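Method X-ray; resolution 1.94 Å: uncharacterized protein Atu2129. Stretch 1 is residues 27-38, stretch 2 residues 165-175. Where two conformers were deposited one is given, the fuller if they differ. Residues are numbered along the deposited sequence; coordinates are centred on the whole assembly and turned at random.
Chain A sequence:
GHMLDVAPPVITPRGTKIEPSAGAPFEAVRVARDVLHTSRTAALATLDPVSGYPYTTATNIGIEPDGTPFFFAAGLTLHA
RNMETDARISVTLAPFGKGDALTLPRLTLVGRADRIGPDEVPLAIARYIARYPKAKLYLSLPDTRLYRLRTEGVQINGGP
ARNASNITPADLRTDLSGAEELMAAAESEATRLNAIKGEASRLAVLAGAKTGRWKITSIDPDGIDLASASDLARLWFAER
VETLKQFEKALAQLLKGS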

# COMPACT_ATOMS: atom_id res chain seq x y z
N GLU A 27 17.43 0.62 -14.21
CA GLU A 27 18.65 0.56 -13.40
C GLU A 27 18.26 0.52 -11.95
O GLU A 27 17.81 1.53 -11.39
CB GLU A 27 19.61 1.71 -13.68
CG GLU A 27 21.08 1.36 -13.32
CD GLU A 27 21.38 1.53 -11.83
OE1 GLU A 27 21.36 0.52 -11.10
OE2 GLU A 27 21.62 2.68 -11.39
N ALA A 28 18.45 -0.65 -11.37
CA ALA A 28 17.92 -0.97 -10.07
C ALA A 28 18.07 0.17 -9.07
O ALA A 28 17.09 0.55 -8.45
CB ALA A 28 18.55 -2.24 -9.55
N VAL A 29 19.28 0.71 -8.94
CA VAL A 29 19.60 1.71 -7.91
C VAL A 29 18.83 3.01 -8.15
O VAL A 29 18.20 3.56 -7.25
CB VAL A 29 21.14 1.95 -7.80
CG1 VAL A 29 21.45 3.20 -7.00
CG2 VAL A 29 21.81 0.73 -7.18
N ARG A 30 18.83 3.46 -9.39
CA ARG A 30 18.15 4.69 -9.77
C ARG A 30 16.62 4.57 -9.65
O ARG A 30 15.98 5.41 -9.01
CB ARG A 30 18.62 5.11 -11.18
CG ARG A 30 17.74 6.17 -11.82
CD ARG A 30 17.55 7.45 -10.97
NE ARG A 30 17.63 8.58 -11.90
CZ ARG A 30 16.62 9.06 -12.60
NH1 ARG A 30 15.39 8.59 -12.45
NH2 ARG A 30 16.84 10.06 -13.43
N VAL A 31 16.04 3.51 -10.20
CA VAL A 31 14.60 3.26 -10.02
C VAL A 31 14.24 3.19 -8.52
O VAL A 31 13.22 3.75 -8.08
CB VAL A 31 14.14 1.95 -10.74
CG1 VAL A 31 12.75 1.55 -10.32
CG2 VAL A 31 14.20 2.11 -12.25
N ALA A 32 15.07 2.50 -7.74
CA ALA A 32 14.90 2.42 -6.29
C ALA A 32 14.93 3.78 -5.58
O ALA A 32 14.08 4.04 -4.75
CB ALA A 32 15.97 1.48 -5.68
N ARG A 33 15.91 4.62 -5.91
CA ARG A 33 16.06 5.92 -5.26
C ARG A 33 14.91 6.84 -5.65
O ARG A 33 14.49 7.67 -4.86
CB ARG A 33 17.44 6.53 -5.57
CG ARG A 33 18.53 5.92 -4.69
CD ARG A 33 19.91 6.54 -4.93
NE ARG A 33 20.01 7.83 -4.25
CZ ARG A 33 20.87 8.76 -4.59
NH1 ARG A 33 21.72 8.50 -5.57
NH2 ARG A 33 20.92 9.92 -3.93
N ASP A 34 14.39 6.64 -6.85
CA ASP A 34 13.23 7.41 -7.30
C ASP A 34 11.98 7.02 -6.55
O ASP A 34 11.24 7.88 -6.10
CB ASP A 34 12.99 7.24 -8.80
CG ASP A 34 12.34 8.46 -9.42
OD1 ASP A 34 12.84 9.59 -9.18
OD2 ASP A 34 11.35 8.28 -10.16
N VAL A 35 11.77 5.72 -6.37
CA VAL A 35 10.63 5.24 -5.55
C VAL A 35 10.78 5.71 -4.12
O VAL A 35 9.79 6.07 -3.44
CB VAL A 35 10.54 3.68 -5.54
CG1 VAL A 35 9.41 3.20 -4.62
CG2 VAL A 35 10.30 3.16 -6.96
N LEU A 36 12.02 5.66 -3.63
CA LEU A 36 12.30 6.10 -2.29
C LEU A 36 11.84 7.55 -2.07
O LEU A 36 11.18 7.85 -1.04
CB LEU A 36 13.78 5.99 -1.97
CG LEU A 36 14.27 6.54 -0.63
CD1 LEU A 36 13.80 5.73 0.56
CD2 LEU A 36 15.82 6.57 -0.73
N HIS A 37 12.14 8.41 -3.03
CA HIS A 37 11.92 9.83 -2.83
C HIS A 37 10.52 10.31 -3.20
O HIS A 37 10.13 11.44 -2.83
CB HIS A 37 12.98 10.64 -3.56
CG HIS A 37 14.31 10.68 -2.83
ND1 HIS A 37 14.67 11.72 -2.00
CD2 HIS A 37 15.35 9.81 -2.81
CE1 HIS A 37 15.87 11.48 -1.47
NE2 HIS A 37 16.31 10.33 -1.96
N THR A 38 9.80 9.50 -3.95
CA THR A 38 8.55 9.96 -4.54
C THR A 38 7.36 9.13 -4.10
O THR A 38 6.26 9.27 -4.67
CB THR A 38 8.61 10.05 -6.11
OG1 THR A 38 8.89 8.74 -6.66
CG2 THR A 38 9.69 11.05 -6.58
N SER A 165 17.13 -6.72 -8.08
CA SER A 165 18.55 -6.78 -8.46
C SER A 165 19.44 -7.11 -7.26
O SER A 165 19.03 -7.88 -6.37
CB SER A 165 18.98 -5.48 -9.14
N ASN A 166 20.66 -6.55 -7.21
CA ASN A 166 21.47 -6.68 -6.01
C ASN A 166 21.96 -5.36 -5.38
O ASN A 166 23.16 -5.04 -5.40
CB ASN A 166 22.59 -7.70 -6.20
CG ASN A 166 22.67 -8.69 -5.04
OD1 ASN A 166 22.04 -8.47 -3.98
ND2 ASN A 166 23.43 -9.78 -5.22
N ILE A 167 20.99 -4.63 -4.82
CA ILE A 167 21.16 -3.32 -4.19
C ILE A 167 21.36 -3.40 -2.67
O ILE A 167 20.75 -4.20 -1.99
CB ILE A 167 19.89 -2.44 -4.40
CG1 ILE A 167 19.51 -2.34 -5.86
CG2 ILE A 167 20.04 -1.04 -3.76
CD1 ILE A 167 18.17 -1.65 -6.05
N THR A 168 22.21 -2.50 -2.18
CA THR A 168 22.56 -2.38 -0.77
C THR A 168 21.93 -1.12 -0.14
O THR A 168 21.65 -0.16 -0.85
CB THR A 168 24.09 -2.24 -0.68
OG1 THR A 168 24.49 -2.15 0.69
CG2 THR A 168 24.56 -1.00 -1.40
N PRO A 169 21.74 -1.12 1.21
CA PRO A 169 21.33 0.08 1.93
C PRO A 169 22.14 1.33 1.57
O PRO A 169 21.55 2.40 1.40
CB PRO A 169 21.54 -0.33 3.39
CG PRO A 169 21.17 -1.77 3.39
CD PRO A 169 21.83 -2.28 2.12
N ALA A 170 23.46 1.20 1.44
CA ALA A 170 24.35 2.30 1.05
C ALA A 170 24.00 2.88 -0.31
O ALA A 170 24.16 4.09 -0.52
CB ALA A 170 25.84 1.82 1.04
N ASP A 171 23.54 2.03 -1.23
CA ASP A 171 23.17 2.46 -2.58
C ASP A 171 22.00 3.44 -2.54
O ASP A 171 21.86 4.28 -3.41
CB ASP A 171 22.73 1.28 -3.45
CG ASP A 171 23.90 0.50 -4.04
OD1 ASP A 171 25.04 1.02 -4.11
OD2 ASP A 171 23.66 -0.65 -4.43
N LEU A 172 21.14 3.30 -1.54
CA LEU A 172 19.98 4.15 -1.48
C LEU A 172 20.27 5.49 -0.82
O LEU A 172 19.54 6.46 -1.07
CB LEU A 172 18.82 3.47 -0.75
CG LEU A 172 18.31 2.17 -1.32
CD1 LEU A 172 16.98 1.90 -0.61
CD2 LEU A 172 18.12 2.26 -2.81
N ARG A 173 21.27 5.55 0.05
CA ARG A 173 21.54 6.78 0.80
C ARG A 173 22.13 7.88 -0.02
O ARG A 173 22.90 7.62 -0.94
CB ARG A 173 22.49 6.52 1.96
CG ARG A 173 21.76 6.34 3.29
CD ARG A 173 22.78 6.36 4.45
NE ARG A 173 24.06 5.76 4.06
CZ ARG A 173 24.35 4.46 4.13
NH1 ARG A 173 23.45 3.57 4.58
NH2 ARG A 173 25.55 4.04 3.73
N THR A 174 21.80 9.13 0.33
CA THR A 174 22.52 10.26 -0.26
C THR A 174 23.70 10.71 0.57
O THR A 174 23.54 11.09 1.72
CB THR A 174 21.57 11.46 -0.48
OG1 THR A 174 20.46 11.02 -1.26
CG2 THR A 174 22.30 12.59 -1.18
N ASP A 175 24.89 10.73 -0.02
CA ASP A 175 26.09 11.08 0.71
C ASP A 175 26.20 12.60 0.88
O ASP A 175 26.28 13.35 -0.09
CB ASP A 175 27.30 10.51 -0.02
CG ASP A 175 28.59 10.64 0.77
OD1 ASP A 175 28.59 11.22 1.88
OD2 ASP A 175 29.61 10.14 0.26
O HOH W 1 18.73 8.82 -1.62

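A helix that begins at Ala28 packs against the segment 165-175, mostly loop with a short, weakly bonded helix at about 169-172, burying 483 Å² in all. At its start Glu27, whose CA-to-CB bond points away from stretch 2 though the end of its side chain comes nearer, caps the helix, OE1 accepting from Val29 N (3.0 Å). Ala28 points toward stretch 2; its small side chain admits close approach, CB lying 3.3 Å from Ser165 CB, whose OG is not modelled, and 3.6 Å from Ile167 CD1. Val29 CG2 reaches Ile167 CG1 (4.1 Å) and rests 3.6 Å from Asp171 OD2, the same oxygen that accepts from Thr168 N (3.3 Å) and so ties the turn of stretch 2 together. One helical turn on, buried Ala32 places CB 3.8 Å from Ile167 CD1 and 3.7 Å from Leu172 CD2, touching both large apolar side chains. Arg33 leaves the helix sideways, but its long chain carries the guanidinium across: NH2 donates to Thr174 OG1 (2.9 Å), near the guanidinium plane, while Arg173 O lies over one face. Leu36 extends the apolar strip, CD2 standing 4.3 Å from Leu172 CB. Beside it, water 1 bridges the stretches, accepting from Arg33 NE (3.1 Å), donating to Leu172 O (2.6 Å), and hydrogen-bonding to His37 NE2 (2.9 Å) and Thr174 OG1 (2.8 Å); buried His37 thus meets stretch 2 through solvent.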